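Putative acetyl/propionyl-CoA carboxylase, alpha subunit (Methylibium petroleiphilum, PDB 2O1Q) is a cupin-fold zinc-binding protein, a putative acetylacetone dioxygenase that would cleave its diketone substrate with molecular oxygen. Local coordinates at the interface of chains A and B and the interface of chains A and C. Coordinates in Å, arbitrary orientation; residue numbers count along the deposited sequence, not the author numbering. Chains: chain A/B/C, putative acetyl/propionyl-CoA carboxylase, alpha subunit.

Contact 1: the interface of chains A and B. Residues chain A 68, 86, 91-94; chain B 10-12, 14.
B:Tyr11 lays its ring along strand 92-96 of chain A, between A:Asp86 and A:Gly92. CG anti to the backbone N (chi1 178°) directs the ring forward along its own strand and beside the chain A backbone, so the phenol OH ends 3.6 Å from A:Gly92 CA. The carboxylate of A:Asp86 sits over the root of this side chain, CG 3.6 Å from B:Tyr11 CB, its plane 32° from that of the ring. The phenol of A:Tyr68 arrives tip first at about a right angle, OH 3.4 Å from B:Tyr11 CD1. An alanine in place of B:Tyr11 would probably leave a gap beside A:Gly92 CA and take from the A:Tyr68 hydroxyl its ring neighbour. Further along, SE of selenomethionine B:Met14 lies over the A:Gly92–A:Tyr93 peptide, 3.5 Å from A:Gly92 C, while its CB lies against the ring of A:Pro91. B:Val12 CG2 meets A:Tyr93 CD2 at 4.0 Å.

Backbone bonds pair the chains. A:Tyr93 and B:Val12 exchange N-H and C=O in both directions, the nearly straight one running from A:Tyr93 N to B:Val12 O (174° at H), and B:Met14 N donates to A:Pro91 O at 2.9 Å. At the rim, water 1 links the A:Tyr68 hydroxyl to B:Glu10 O, 2.8 Å from each.

Strand 10-13 of chain B thus adds antiparallel to strand 92-96 of chain A, extending a sheet of the cupin domain with the partner's N-terminal segment; strands 66-71 and 86-89 supply the flanking A:Tyr68 and A:Asp86.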
# COMPACT_ATOMS: atom_id res chain seq x y z
N TYR A 68 1.69 15.61 2.44
CA TYR A 68 2.68 16.62 2.40
C TYR A 68 2.92 17.29 3.74
O TYR A 68 2.02 17.30 4.58
CB TYR A 68 2.38 17.69 1.35
CG TYR A 68 1.19 18.58 1.64
CD1 TYR A 68 1.31 19.63 2.54
CD2 TYR A 68 -0.03 18.37 1.01
CE1 TYR A 68 0.21 20.42 2.83
CE2 TYR A 68 -1.12 19.20 1.29
CZ TYR A 68 -0.97 20.24 2.21
OH TYR A 68 -2.08 21.01 2.53
N ASP A 86 -7.98 24.15 0.63
CA ASP A 86 -7.16 24.48 1.79
C ASP A 86 -6.03 25.43 1.40
O ASP A 86 -5.51 25.42 0.27
CB ASP A 86 -6.63 23.20 2.47
CG ASP A 86 -7.71 22.48 3.28
OD1 ASP A 86 -8.17 23.08 4.28
OD2 ASP A 86 -8.05 21.32 2.95
N PRO A 91 4.07 25.78 9.51
CA PRO A 91 4.11 24.35 9.29
C PRO A 91 2.73 23.73 9.06
O PRO A 91 1.85 23.75 9.93
CB PRO A 91 4.79 23.87 10.57
CG PRO A 91 4.28 24.73 11.60
CD PRO A 91 4.11 26.09 10.95
N GLY A 92 2.54 23.14 7.89
CA GLY A 92 1.25 22.54 7.53
C GLY A 92 1.39 21.12 7.03
O GLY A 92 2.35 20.82 6.29
N TYR A 93 0.43 20.27 7.39
CA TYR A 93 0.35 18.88 6.93
C TYR A 93 -0.94 18.72 6.12
O TYR A 93 -1.97 19.26 6.51
CB TYR A 93 0.33 17.90 8.10
CG TYR A 93 -0.11 16.53 7.67
CD1 TYR A 93 0.79 15.63 7.15
CD2 TYR A 93 -1.45 16.15 7.72
CE1 TYR A 93 0.33 14.39 6.66
CE2 TYR A 93 -1.90 14.96 7.21
CZ TYR A 93 -1.01 14.06 6.68
OH TYR A 93 -1.40 12.84 6.16
N GLY A 94 -0.90 17.98 5.02
CA GLY A 94 -2.08 17.66 4.26
C GLY A 94 -2.13 16.22 3.83
O GLY A 94 -1.09 15.65 3.49
N GLU B 10 -7.57 16.15 3.99
CA GLU B 10 -7.31 16.68 5.32
C GLU B 10 -6.22 17.74 5.30
O GLU B 10 -5.34 17.73 4.44
CB GLU B 10 -6.85 15.58 6.27
CG GLU B 10 -7.77 14.39 6.31
CD GLU B 10 -7.17 13.18 7.02
OE1 GLU B 10 -6.10 13.28 7.69
OE2 GLU B 10 -7.77 12.11 6.91
N TYR B 11 -6.31 18.65 6.25
CA TYR B 11 -5.31 19.68 6.48
C TYR B 11 -5.14 19.90 7.97
O TYR B 11 -6.14 19.98 8.69
CB TYR B 11 -5.64 21.01 5.80
CG TYR B 11 -4.60 22.04 6.10
CD1 TYR B 11 -3.29 21.90 5.63
CD2 TYR B 11 -4.86 23.09 6.94
CE1 TYR B 11 -2.31 22.78 5.96
CE2 TYR B 11 -3.90 23.97 7.30
CZ TYR B 11 -2.62 23.81 6.79
OH TYR B 11 -1.64 24.68 7.16
N VAL B 12 -3.91 19.98 8.44
CA VAL B 12 -3.59 20.23 9.83
C VAL B 12 -2.64 21.42 9.91
O VAL B 12 -1.53 21.35 9.34
CB VAL B 12 -2.88 19.02 10.53
CG1 VAL B 12 -2.40 19.39 11.96
CG2 VAL B 12 -3.77 17.80 10.51
N MSE B 14 -0.11 22.78 11.88
CA MSE B 14 0.68 22.05 12.86
C MSE B 14 1.04 22.91 14.07
O MSE B 14 1.06 22.37 15.17
CB MSE B 14 1.93 21.46 12.19
CG MSE B 14 1.59 20.38 11.13
SE MSE B 14 3.00 20.03 9.94
CE MSE B 14 4.13 19.56 11.37
O HOH W 1 -4.39 19.36 2.40

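Contact 2: the interface of chains A and C. Residues chain A 40-41, 43, 136-137; chain C 98-99.
C:Asn99 reaches with its amide to the start of helix 136-144 in chain A, where A:Trp136 and A:Glu137 receive it. A direct hydrogen bond runs from the indole A:Trp136 NE1 to the amide oxygen C:Asn99 OD1 at 2.9 Å. It is bent, 137° at H: the donor stands above the carbonyl plane, OD1 is tilted from the indole plane, and the amide and ring planes are 65° apart. The other end of the amide turns to A:Glu137, whose carboxylate OE1 lies 3.1 Å from C:Asn99 ND2 in a weak bond. The two side chains lie alongside, pointing opposite ways, with their carboxylate and amide planes nearly perpendicular. A:Glu137 CG is anti to the backbone N (chi1 -168°), and the chain runs extended beyond it.

Water bridges bind the neighbouring backbones. Water 2 joins A:Glu41 O to C:Ala98 N, which it meets at 2.9 Å, while water 3 joins A:Pro40 O to C:Ala98 O, 2.7 Å from the proline carbonyl oxygen.

Van der Waals contact is slight. The methyl of C:Ala98 points between the carbonyl oxygens of A:Pro40 and A:Glu41, CB 3.5 Å from each O. Within chain A, the indole is packed on both faces: A:Pro40 CA lies toward the rim of one, and A:Glu137 CB covers the centre of the other. This packing is likely to restrict rotation of the indole and keep NE1 directed at the partner.

The patch joins a helix start and a loop of one subunit to a loop of another. With its twin it would help hold chains A and C together in the deposited tetramer, which the structure alone does not prove biological.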
# COMPACT_ATOMS: atom_id res chain seq x y z
N PRO A 40 9.90 0.84 -6.28
CA PRO A 40 9.44 0.20 -7.52
C PRO A 40 8.31 -0.80 -7.35
O PRO A 40 7.56 -1.09 -8.34
CB PRO A 40 10.71 -0.54 -8.03
CG PRO A 40 11.83 0.11 -7.33
CD PRO A 40 11.29 0.45 -5.97
N GLU A 41 8.21 -1.40 -6.17
CA GLU A 41 7.19 -2.42 -6.00
C GLU A 41 5.79 -1.82 -5.86
O GLU A 41 4.89 -2.20 -6.60
CB GLU A 41 7.52 -3.28 -4.82
CG GLU A 41 6.60 -4.42 -4.62
CD GLU A 41 6.74 -5.07 -3.28
OE1 GLU A 41 7.70 -5.88 -3.09
OE2 GLU A 41 5.95 -4.73 -2.36
N GLY A 43 5.10 1.37 -6.25
CA GLY A 43 4.90 2.55 -7.08
C GLY A 43 4.81 3.86 -6.30
O GLY A 43 4.27 4.87 -6.79
N TRP A 136 6.53 6.94 -10.36
CA TRP A 136 7.89 6.72 -9.79
C TRP A 136 8.97 6.60 -10.81
O TRP A 136 10.03 7.11 -10.61
CB TRP A 136 7.93 5.49 -8.84
CG TRP A 136 7.89 4.20 -9.51
CD1 TRP A 136 6.79 3.52 -9.88
CD2 TRP A 136 9.00 3.43 -9.95
NE1 TRP A 136 7.12 2.37 -10.53
CE2 TRP A 136 8.49 2.28 -10.57
CE3 TRP A 136 10.39 3.59 -9.88
CZ2 TRP A 136 9.29 1.32 -11.11
CZ3 TRP A 136 11.20 2.62 -10.44
CH2 TRP A 136 10.64 1.49 -11.02
N GLU A 137 8.66 5.87 -11.87
CA GLU A 137 9.60 5.61 -12.93
C GLU A 137 9.90 6.88 -13.73
O GLU A 137 11.04 7.10 -14.16
CB GLU A 137 9.05 4.48 -13.84
CG GLU A 137 10.01 3.89 -14.84
CD GLU A 137 9.34 2.88 -15.80
OE1 GLU A 137 8.26 3.21 -16.38
OE2 GLU A 137 9.91 1.78 -16.02
N ALA C 98 4.16 -3.40 -10.60
CA ALA C 98 3.96 -2.01 -10.99
C ALA C 98 4.69 -1.70 -12.31
O ALA C 98 5.87 -2.02 -12.53
CB ALA C 98 4.43 -1.03 -9.89
N ASN C 99 3.96 -1.01 -13.19
CA ASN C 99 4.45 -0.57 -14.48
C ASN C 99 4.48 -1.65 -15.57
O ASN C 99 5.03 -1.44 -16.69
CB ASN C 99 5.78 0.17 -14.38
CG ASN C 99 5.66 1.49 -13.65
OD1 ASN C 99 5.21 1.59 -12.51
ND2 ASN C 99 6.12 2.51 -14.30
O HOH W 2 5.41 -4.36 -8.19
O HOH W 3 8.06 -2.37 -10.66

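Contact 1 and contact 2 lie about 26 Å apart between the centres of their C-alpha atoms and share no residue, so chain A meets chains B and C through separate patches. Contact 1 continues a sheet from one subunit to the next, whereas contact 2 relies on a helix start, loops and water. Each belongs to a two-fold symmetric interface and has a twin with the chains exchanged. Together, the two kinds of interface can account for linking subunits in the deposited four-chain assembly, although a crystal structure by itself does not establish a tetramer in solution.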